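Uncharacterized protein (Bacteroides ovatus, PDB 4FXT) is of unknown function but folds into two beta-sandwich domains, the first related by family to transthyretin and the second to the E-set group. Local coordinates at residues A[30-35]-A[53-58]; A[78-83]-A[91-96]; A[114-119]-A[128-133]. All coordinates share one frame; numbering follows the deposited sequence.

Contact 1 (A[30-35]-A[53-58]); sequences FALFQD and YSVSLF
Phe-30 lies opposite Tyr-53 and Leu-32 opposite Val-55 on two strand segments, 30-33 and 53-58, whose axes approach to 10.7 Å and whose N-to-C directions differ by 26°. At this separation the contact is made by side chains alone, all apolar where they meet. Leu-32 carries most of it: the side chains of Leu-32 and Leu-57 cross obliquely, Leu-32 CD2 lying 3.6 Å from Leu-57 CD1 and 3.9 Å from Leu-57 CD2. The same Leu-32 CD2 lies 4.2 Å from Val-55 CG1, the branch that Val-55 holds between its own backbone N and carbonyl carbon (chi1 55°). The strands belong to different sheets of the transthyretin-like N-terminal domain: strand 28-33 pairs with 43-46 and 60-68, strand 52-58 with 7-16, and their inward faces meet in the sandwich core. Ile-43, Val-45 and Leu-64 add further apolar surface around Leu-32. At the other end Tyr-53 brings its CD2 close to the plane of the Phe-30 ring, at the ring's edge, 4.4 Å from Phe-30 CE2. The polar end of Tyr-53 is satisfied elsewhere: its OH is hydrogen-bonded to the backbone oxygen of Gln-90.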
loop_
_atom_site.group_PDB
_atom_site.type_symbol
_atom_site.label_atom_id
_atom_site.label_comp_id
_atom_site.label_asym_id
_atom_site.label_seq_id
_atom_site.Cartn_x
_atom_site.Cartn_y
_atom_site.Cartn_z
ATOM N N PHE A 30 0.160 -12.260 -3.756
ATOM C CA PHE A 30 1.023 -13.339 -3.294
ATOM C C PHE A 30 0.562 -14.606 -4.021
ATOM O O PHE A 30 -0.582 -14.668 -4.476
ATOM C CB PHE A 30 1.066 -13.524 -1.762
ATOM C CG PHE A 30 1.482 -12.348 -0.921
ATOM C CD1 PHE A 30 2.710 -11.725 -1.123
ATOM C CD2 PHE A 30 0.750 -11.991 0.199
ATOM C CE1 PHE A 30 3.108 -10.645 -0.315
ATOM C CE2 PHE A 30 1.165 -10.943 1.032
ATOM C CZ PHE A 30 2.327 -10.260 0.758
ATOM N N ALA A 31 1.436 -15.586 -4.178
ATOM C CA ALA A 31 1.057 -16.848 -4.795
ATOM C C ALA A 31 1.229 -17.948 -3.786
ATOM O O ALA A 31 2.239 -17.998 -3.065
ATOM C CB ALA A 31 1.865 -17.120 -6.053
ATOM N N LEU A 32 0.217 -18.810 -3.713
ATOM C CA LEU A 32 0.155 -19.881 -2.744
ATOM C C LEU A 32 0.289 -21.244 -3.471
ATOM O O LEU A 32 -0.392 -21.515 -4.456
ATOM C CB LEU A 32 -1.176 -19.708 -2.005
ATOM C CG LEU A 32 -1.197 -19.953 -0.513
ATOM C CD1 LEU A 32 0.032 -19.406 0.182
ATOM C CD2 LEU A 32 -2.445 -19.368 0.096
ATOM N N PHE A 33 1.258 -22.031 -3.039
ATOM C CA PHE A 33 1.555 -23.324 -3.626
ATOM C C PHE A 33 1.476 -24.445 -2.639
ATOM O O PHE A 33 1.674 -24.241 -1.441
ATOM C CB PHE A 33 2.972 -23.331 -4.213
ATOM C CG PHE A 33 3.226 -22.439 -5.392
ATOM C CD1 PHE A 33 3.559 -21.103 -5.211
ATOM C CD2 PHE A 33 3.219 -22.948 -6.681
ATOM C CE1 PHE A 33 3.824 -20.273 -6.310
ATOM C CE2 PHE A 33 3.509 -22.128 -7.777
ATOM C CZ PHE A 33 3.806 -20.792 -7.585
ATOM N N GLN A 34 1.349 -25.652 -3.192
ATOM C CA GLN A 34 1.355 -26.919 -2.484
ATOM C C GLN A 34 2.642 -27.689 -2.948
ATOM O O GLN A 34 2.933 -27.748 -4.158
ATOM C CB GLN A 34 0.022 -27.699 -2.713
ATOM C CG GLN A 34 -0.242 -28.323 -4.116
ATOM C CD GLN A 34 -0.338 -27.393 -5.317
ATOM O OE1 GLN A 34 -0.537 -26.173 -5.198
ATOM N NE2 GLN A 34 -0.249 -27.977 -6.515
ATOM N N ASP A 35 3.447 -28.190 -1.977
ATOM C CA ASP A 35 4.707 -28.896 -2.264
ATOM C C ASP A 35 4.414 -30.301 -2.826
ATOM O O ASP A 35 5.131 -30.768 -3.716
ATOM C CB ASP A 35 5.593 -28.980 -1.003
ATOM C CG ASP A 35 6.043 -27.626 -0.457
ATOM O OD1 ASP A 35 7.061 -27.085 -0.964
ATOM O OD2 ASP A 35 5.406 -27.127 0.507
ATOM N N TYR A 53 -5.072 -9.219 3.363
ATOM C CA TYR A 53 -5.536 -10.231 2.437
ATOM C C TYR A 53 -6.385 -11.289 3.177
ATOM O O TYR A 53 -6.281 -11.442 4.404
ATOM C CB TYR A 53 -4.344 -10.883 1.742
ATOM C CG TYR A 53 -3.572 -11.830 2.652
ATOM C CD1 TYR A 53 -3.938 -13.175 2.769
ATOM C CD2 TYR A 53 -2.487 -11.379 3.409
ATOM C CE1 TYR A 53 -3.257 -14.037 3.619
ATOM C CE2 TYR A 53 -1.797 -12.237 4.265
ATOM C CZ TYR A 53 -2.195 -13.564 4.374
ATOM O OH TYR A 53 -1.525 -14.435 5.194
ATOM N N SER A 54 -7.206 -12.033 2.414
ATOM C CA SER A 54 -8.045 -13.167 2.863
ATOM C C SER A 54 -8.220 -14.084 1.708
ATOM O O SER A 54 -8.377 -13.591 0.576
ATOM C CB SER A 54 -9.392 -12.730 3.426
ATOM O OG SER A 54 -10.226 -12.202 2.403
ATOM N N VAL A 55 -8.139 -15.400 1.952
ATOM C CA VAL A 55 -8.233 -16.423 0.907
ATOM C C VAL A 55 -8.790 -17.673 1.557
ATOM O O VAL A 55 -8.335 -18.034 2.643
ATOM C CB VAL A 55 -6.852 -16.657 0.189
ATOM C CG1 VAL A 55 -5.713 -16.996 1.168
ATOM C CG2 VAL A 55 -6.951 -17.677 -0.945
ATOM N N SER A 56 -9.833 -18.285 0.955
ATOM C CA SER A 56 -10.368 -19.530 1.517
ATOM C C SER A 56 -9.594 -20.686 0.890
ATOM O O SER A 56 -9.317 -20.696 -0.322
ATOM C CB SER A 56 -11.877 -19.678 1.339
ATOM O OG SER A 56 -12.233 -19.854 -0.019
ATOM N N LEU A 57 -9.152 -21.601 1.747
ATOM C CA LEU A 57 -8.330 -22.747 1.379
ATOM C C LEU A 57 -8.750 -24.008 2.068
ATOM O O LEU A 57 -9.348 -23.953 3.147
ATOM C CB LEU A 57 -6.870 -22.468 1.783
ATOM C CG LEU A 57 -6.160 -21.247 1.264
ATOM C CD1 LEU A 57 -4.945 -20.977 2.085
ATOM C CD2 LEU A 57 -5.822 -21.371 -0.192
ATOM N N PHE A 58 -8.344 -25.154 1.520
ATOM C CA PHE A 58 -8.554 -26.396 2.233
ATOM C C PHE A 58 -7.417 -26.542 3.216
ATOM O O PHE A 58 -6.341 -25.979 2.979
ATOM C CB PHE A 58 -8.677 -27.604 1.287
ATOM C CG PHE A 58 -9.927 -27.595 0.450
ATOM C CD1 PHE A 58 -11.162 -27.923 1.009
ATOM C CD2 PHE A 58 -9.871 -27.300 -0.906
ATOM C CE1 PHE A 58 -12.333 -27.895 0.237
ATOM C CE2 PHE A 58 -11.039 -27.284 -1.683
ATOM C CZ PHE A 58 -12.262 -27.585 -1.106
#

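Contact 2 (A[78-83]-A[91-96]); sequences DTIYIT and DIPVTP
Ile-80 and Ile-92 meet where strand 79-84 faces the short strand end 92-93, with their CA atoms 8.1 Å apart. The close-packed part is built from isoleucine ends. Ile-80 stretches out fully (chi2 176°) and brings its terminal CD1 against the branch methyl of Ile-92, Ile-80 CD1 to Ile-92 CG2 being 3.8 Å. Ile-92 directs its CB along the interface, not at the opposite strand, and its folded second torsion (chi2 -59°) swings CD1 toward Ile-82. The two side chains meet there at about a right angle, with Ile-82 CD1 4.0 Å from Ile-92 CD1. Ile-82 and Ile-92 are both buried, and Leu-10 and Leu-64 pack against Ile-82 from the flanking strands. This is the seam between the two sheets of the transthyretin-like sandwich: strand 79-84 is an outermost strand of the antiparallel sheet, held to 60-68, whereas strand 88-93 runs parallel to 7-16 in the mixed sheet. Packing thins toward the solvent side. Ile-80 is itself partly exposed, and the exposed Pro-93 meets it chiefly through the CD carbon of its ring, Pro-93 CD to Ile-80 CD1 measuring 3.9 Å as the two side chains reach toward each other. Beyond this the direct apolar contact gives way to charge. Arg-66 links the segments indirectly, through a salt bridge from its NH1 to Asp-78 OD2 and a hydrogen bond from its NH2 to the backbone oxygen of Pro-93, while Ile-80 touches the arginine side chain.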
loop_
_atom_site.group_PDB
_atom_site.type_symbol
_atom_site.label_atom_id
_atom_site.label_comp_id
_atom_site.label_asym_id
_atom_site.label_seq_id
_atom_site.Cartn_x
_atom_site.Cartn_y
_atom_site.Cartn_z
ATOM N N ASP A 78 12.971 -17.166 -1.799
ATOM C CA ASP A 78 12.412 -17.014 -0.456
ATOM C C ASP A 78 10.903 -17.380 -0.453
ATOM O O ASP A 78 10.082 -16.711 -1.095
ATOM C CB ASP A 78 12.638 -15.574 0.071
ATOM C CG ASP A 78 12.220 -15.301 1.514
ATOM O OD1 ASP A 78 12.019 -16.278 2.276
ATOM O OD2 ASP A 78 12.159 -14.110 1.903
ATOM N N THR A 79 10.576 -18.464 0.282
ATOM C CA THR A 79 9.229 -19.007 0.477
ATOM C C THR A 79 8.845 -18.917 1.951
ATOM O O THR A 79 9.725 -18.952 2.817
ATOM C CB THR A 79 9.118 -20.469 -0.020
ATOM O OG1 THR A 79 9.900 -21.323 0.806
ATOM C CG2 THR A 79 9.520 -20.647 -1.464
ATOM N N ILE A 80 7.534 -18.834 2.233
ATOM C CA ILE A 80 7.007 -18.778 3.591
ATOM C C ILE A 80 6.094 -19.966 3.753
ATOM O O ILE A 80 5.104 -20.088 3.032
ATOM C CB ILE A 80 6.313 -17.422 3.922
ATOM C CG1 ILE A 80 7.352 -16.291 3.972
ATOM C CG2 ILE A 80 5.575 -17.496 5.263
ATOM C CD1 ILE A 80 6.820 -14.924 4.184
ATOM N N TYR A 81 6.439 -20.856 4.692
ATOM C CA TYR A 81 5.667 -22.062 4.943
ATOM C C TYR A 81 4.554 -21.732 5.928
ATOM O O TYR A 81 4.799 -21.168 7.001
ATOM C CB TYR A 81 6.577 -23.182 5.446
ATOM C CG TYR A 81 7.676 -23.548 4.459
ATOM C CD1 TYR A 81 8.905 -22.889 4.473
ATOM C CD2 TYR A 81 7.490 -24.560 3.518
ATOM C CE1 TYR A 81 9.912 -23.214 3.564
ATOM C CE2 TYR A 81 8.492 -24.895 2.606
ATOM C CZ TYR A 81 9.699 -24.218 2.630
ATOM O OH TYR A 81 10.684 -24.561 1.728
ATOM N N ILE A 82 3.314 -22.006 5.501
ATOM C CA ILE A 82 2.091 -21.740 6.247
ATOM C C ILE A 82 1.333 -23.026 6.422
ATOM O O ILE A 82 0.942 -23.638 5.426
ATOM C CB ILE A 82 1.215 -20.664 5.520
ATOM C CG1 ILE A 82 2.029 -19.381 5.149
ATOM C CG2 ILE A 82 -0.069 -20.342 6.308
ATOM C CD1 ILE A 82 1.314 -18.370 4.235
ATOM N N THR A 83 1.090 -23.426 7.672
ATOM C CA THR A 83 0.299 -24.619 7.933
ATOM C C THR A 83 -1.105 -24.129 8.336
ATOM O O THR A 83 -1.264 -23.413 9.332
ATOM C CB THR A 83 0.991 -25.520 8.960
ATOM O OG1 THR A 83 2.245 -25.924 8.402
ATOM C CG2 THR A 83 0.196 -26.770 9.271
ATOM N N ASP A 91 0.728 -12.925 9.158
ATOM C CA ASP A 91 1.184 -11.726 8.477
ATOM C C ASP A 91 2.403 -12.087 7.626
ATOM O O ASP A 91 3.177 -12.976 7.995
ATOM C CB ASP A 91 1.479 -10.605 9.489
ATOM C CG ASP A 91 0.257 -10.054 10.238
ATOM O OD1 ASP A 91 -0.883 -10.281 9.773
ATOM O OD2 ASP A 91 0.448 -9.345 11.257
ATOM N N ILE A 92 2.530 -11.446 6.452
ATOM C CA ILE A 92 3.622 -11.719 5.515
ATOM C C ILE A 92 4.606 -10.550 5.533
ATOM O O ILE A 92 4.291 -9.473 5.031
ATOM C CB ILE A 92 3.111 -12.011 4.070
ATOM C CG1 ILE A 92 2.042 -13.132 4.055
ATOM C CG2 ILE A 92 4.259 -12.302 3.098
ATOM C CD1 ILE A 92 2.482 -14.523 4.636
ATOM N N PRO A 93 5.827 -10.750 6.076
ATOM C CA PRO A 93 6.795 -9.653 6.070
ATOM C C PRO A 93 7.255 -9.374 4.638
ATOM O O PRO A 93 7.567 -10.304 3.853
ATOM C CB PRO A 93 7.914 -10.161 6.983
ATOM C CG PRO A 93 7.838 -11.630 6.896
ATOM C CD PRO A 93 6.395 -11.968 6.699
ATOM N N VAL A 94 7.166 -8.095 4.278
ATOM C CA VAL A 94 7.603 -7.601 2.989
ATOM C C VAL A 94 8.689 -6.550 3.264
ATOM O O VAL A 94 8.841 -6.102 4.416
ATOM C CB VAL A 94 6.450 -7.070 2.095
ATOM C CG1 VAL A 94 5.463 -8.177 1.757
ATOM C CG2 VAL A 94 5.748 -5.850 2.706
ATOM N N THR A 95 9.475 -6.197 2.222
ATOM C CA THR A 95 10.508 -5.177 2.350
ATOM C C THR A 95 10.261 -4.181 1.167
ATOM O O THR A 95 10.691 -4.427 0.033
ATOM C CB THR A 95 11.952 -5.785 2.429
ATOM O OG1 THR A 95 12.338 -6.341 1.176
ATOM C CG2 THR A 95 12.121 -6.814 3.576
ATOM N N PRO A 96 9.504 -3.081 1.429
ATOM C CA PRO A 96 9.267 -2.077 0.374
ATOM C C PRO A 96 10.562 -1.390 -0.072
ATOM O O PRO A 96 11.553 -1.395 0.674
ATOM C CB PRO A 96 8.320 -1.062 1.038
ATOM C CG PRO A 96 8.010 -1.579 2.374
ATOM C CD PRO A 96 8.968 -2.630 2.731
#

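Contact 3 (A[114-119]-A[128-133]); sequences ARFTIN and ENVGIY
Ile-118 aims its CD1 methyl almost evenly at both branches of Val-130, 3.7 Å from Val-130 CG2 and 3.8 Å from Val-130 CG1, the two side chains meeting tip to tip. The segments face each other across the core of the C-terminal domain, a beta sandwich consistent with its E-set assignment; strand 111-120 belongs to the three-stranded antiparallel sheet and strand 127-135 to the four-stranded one. Their axes come within 9.8 Å, and the N-to-C directions differ by 143°. Val-130 presents its fork by setting CG1 anti to the backbone N (chi1 180°), which leaves CG2 beside that nitrogen. Phe-116 also reaches this valine, its CE2 standing 4.3 Å from Val-130 CG1, and Val-103 of strand 98-108 packs on the phenylalanine. All five touching residues are buried. Glu-128 and Asn-129, which do not touch the other segment, form a classic beta bulge opposite Lys-184; Glu-128 also makes a salt bridge with that lysine. At the far end Ile-132 packs on Ala-163 and Ile-165 as well as on the small Ala-114, whose CB lies 4.2 Å from Ile-132 CG1.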
loop_
_atom_site.group_PDB
_atom_site.type_symbol
_atom_site.label_atom_id
_atom_site.label_comp_id
_atom_site.label_asym_id
_atom_site.label_seq_id
_atom_site.Cartn_x
_atom_site.Cartn_y
_atom_site.Cartn_z
ATOM N N ALA A 114 -0.752 18.022 3.741
ATOM C CA ALA A 114 -0.253 16.673 3.950
ATOM C C ALA A 114 1.093 16.701 4.649
ATOM O O ALA A 114 1.992 17.422 4.221
ATOM C CB ALA A 114 -0.136 15.943 2.621
ATOM N N ARG A 115 1.218 15.924 5.745
ATOM C CA ARG A 115 2.462 15.734 6.495
ATOM C C ARG A 115 2.807 14.250 6.429
ATOM O O ARG A 115 1.929 13.405 6.622
ATOM C CB ARG A 115 2.370 16.259 7.920
ATOM C CG ARG A 115 2.064 17.745 7.928
ATOM C CD ARG A 115 1.884 18.309 9.309
ATOM N NE ARG A 115 1.190 19.592 9.248
ATOM C CZ ARG A 115 1.782 20.773 9.107
ATOM N NH1 ARG A 115 3.107 20.854 9.012
ATOM N NH2 ARG A 115 1.056 21.883 9.068
ATOM N N PHE A 116 4.049 13.932 6.052
ATOM C CA PHE A 116 4.464 12.556 5.821
ATOM C C PHE A 116 5.983 12.376 5.930
ATOM O O PHE A 116 6.756 13.314 5.716
ATOM C CB PHE A 116 4.002 12.121 4.406
ATOM C CG PHE A 116 4.442 13.065 3.317
ATOM C CD1 PHE A 116 3.691 14.201 3.012
ATOM C CD2 PHE A 116 5.633 12.853 2.627
ATOM C CE1 PHE A 116 4.128 15.106 2.030
ATOM C CE2 PHE A 116 6.051 13.743 1.627
ATOM C CZ PHE A 116 5.292 14.856 1.328
ATOM N N THR A 117 6.393 11.136 6.197
ATOM C CA THR A 117 7.783 10.728 6.282
ATOM C C THR A 117 8.007 9.611 5.272
ATOM O O THR A 117 7.110 8.781 5.038
ATOM C CB THR A 117 8.090 10.318 7.720
ATOM O OG1 THR A 117 7.678 11.379 8.595
ATOM C CG2 THR A 117 9.568 9.956 7.933
ATOM N N ILE A 118 9.192 9.610 4.639
ATOM C CA ILE A 118 9.570 8.632 3.592
ATOM C C ILE A 118 10.900 8.034 3.934
ATOM O O ILE A 118 11.851 8.761 4.243
ATOM C CB ILE A 118 9.593 9.261 2.172
ATOM C CG1 ILE A 118 8.202 9.887 1.826
ATOM C CG2 ILE A 118 10.035 8.240 1.115
ATOM C CD1 ILE A 118 8.144 10.675 0.550
ATOM N N ASN A 119 10.980 6.697 3.874
ATOM C CA ASN A 119 12.215 5.945 4.140
ATOM C C ASN A 119 12.700 5.226 2.899
ATOM O O ASN A 119 11.878 4.707 2.147
ATOM C CB ASN A 119 11.979 4.927 5.256
ATOM C CG ASN A 119 11.459 5.495 6.575
ATOM O OD1 ASN A 119 10.437 5.019 7.130
ATOM N ND2 ASN A 119 12.097 6.560 7.080
ATOM N N GLU A 128 11.430 7.764 -8.050
ATOM C CA GLU A 128 10.931 8.317 -9.334
ATOM C C GLU A 128 10.013 9.489 -9.109
ATOM O O GLU A 128 10.103 10.489 -9.841
ATOM C CB GLU A 128 10.200 7.298 -10.214
ATOM C CG GLU A 128 11.068 6.217 -10.845
ATOM C CD GLU A 128 10.325 5.343 -11.848
ATOM O OE1 GLU A 128 9.105 5.573 -12.032
ATOM O OE2 GLU A 128 10.963 4.464 -12.480
ATOM N N ASN A 129 9.112 9.362 -8.120
ATOM C CA ASN A 129 8.124 10.398 -7.806
ATOM C C ASN A 129 7.504 10.179 -6.454
ATOM O O ASN A 129 7.427 9.047 -5.961
ATOM C CB ASN A 129 6.988 10.425 -8.875
ATOM C CG ASN A 129 6.035 11.578 -8.757
ATOM O OD1 ASN A 129 6.437 12.747 -8.718
ATOM N ND2 ASN A 129 4.742 11.278 -8.782
ATOM N N VAL A 130 7.025 11.282 -5.877
ATOM C CA VAL A 130 6.201 11.299 -4.687
ATOM C C VAL A 130 4.923 12.017 -5.083
ATOM O O VAL A 130 4.992 13.071 -5.705
ATOM C CB VAL A 130 6.897 11.899 -3.458
ATOM C CG1 VAL A 130 5.961 11.890 -2.248
ATOM C CG2 VAL A 130 8.181 11.133 -3.157
ATOM N N GLY A 131 3.783 11.434 -4.757
ATOM C CA GLY A 131 2.483 12.011 -5.062
ATOM C C GLY A 131 1.516 12.087 -3.897
ATOM O O GLY A 131 1.538 11.230 -3.015
ATOM N N ILE A 132 0.693 13.147 -3.871
ATOM C CA ILE A 132 -0.423 13.340 -2.949
ATOM C C ILE A 132 -1.677 13.172 -3.786
ATOM O O ILE A 132 -1.776 13.779 -4.851
ATOM C CB ILE A 132 -0.422 14.660 -2.121
ATOM C CG1 ILE A 132 0.864 14.861 -1.298
ATOM C CG2 ILE A 132 -1.657 14.772 -1.218
ATOM C CD1 ILE A 132 1.760 15.668 -1.948
ATOM N N TYR A 133 -2.612 12.318 -3.337
ATOM C CA TYR A 133 -3.835 12.033 -4.087
ATOM C C TYR A 133 -5.068 12.331 -3.239
ATOM O O TYR A 133 -5.053 12.098 -2.027
ATOM C CB TYR A 133 -3.819 10.569 -4.534
ATOM C CG TYR A 133 -2.558 10.224 -5.307
ATOM C CD1 TYR A 133 -2.412 10.592 -6.641
ATOM C CD2 TYR A 133 -1.503 9.548 -4.700
ATOM C CE1 TYR A 133 -1.232 10.341 -7.338
ATOM C CE2 TYR A 133 -0.334 9.261 -5.395
ATOM C CZ TYR A 133 -0.200 9.665 -6.716
ATOM O OH TYR A 133 0.964 9.452 -7.417
#

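Overall arrangement
The contacts follow one another along the chain in the order 1, 2, 3, each closing before the next opens. Contacts 1 and 2 share the N-terminal sandwich, where each joins the antiparallel sheet to the mixed sheet; their centres are 12 Å apart and they touch directly, Phe-30 CZ lying 3.7 Å from Ile-92 CG2, so the two patches join in one apolar interior. Contact 3 belongs to the C-terminal sandwich, on the opposite side of the chain's centre. Its centre is 32 Å from that of contact 1 and 26 Å from that of contact 2, with nearest atoms about 18 Å and 6 Å away. The arrangement is consistent with each domain packing round its own core.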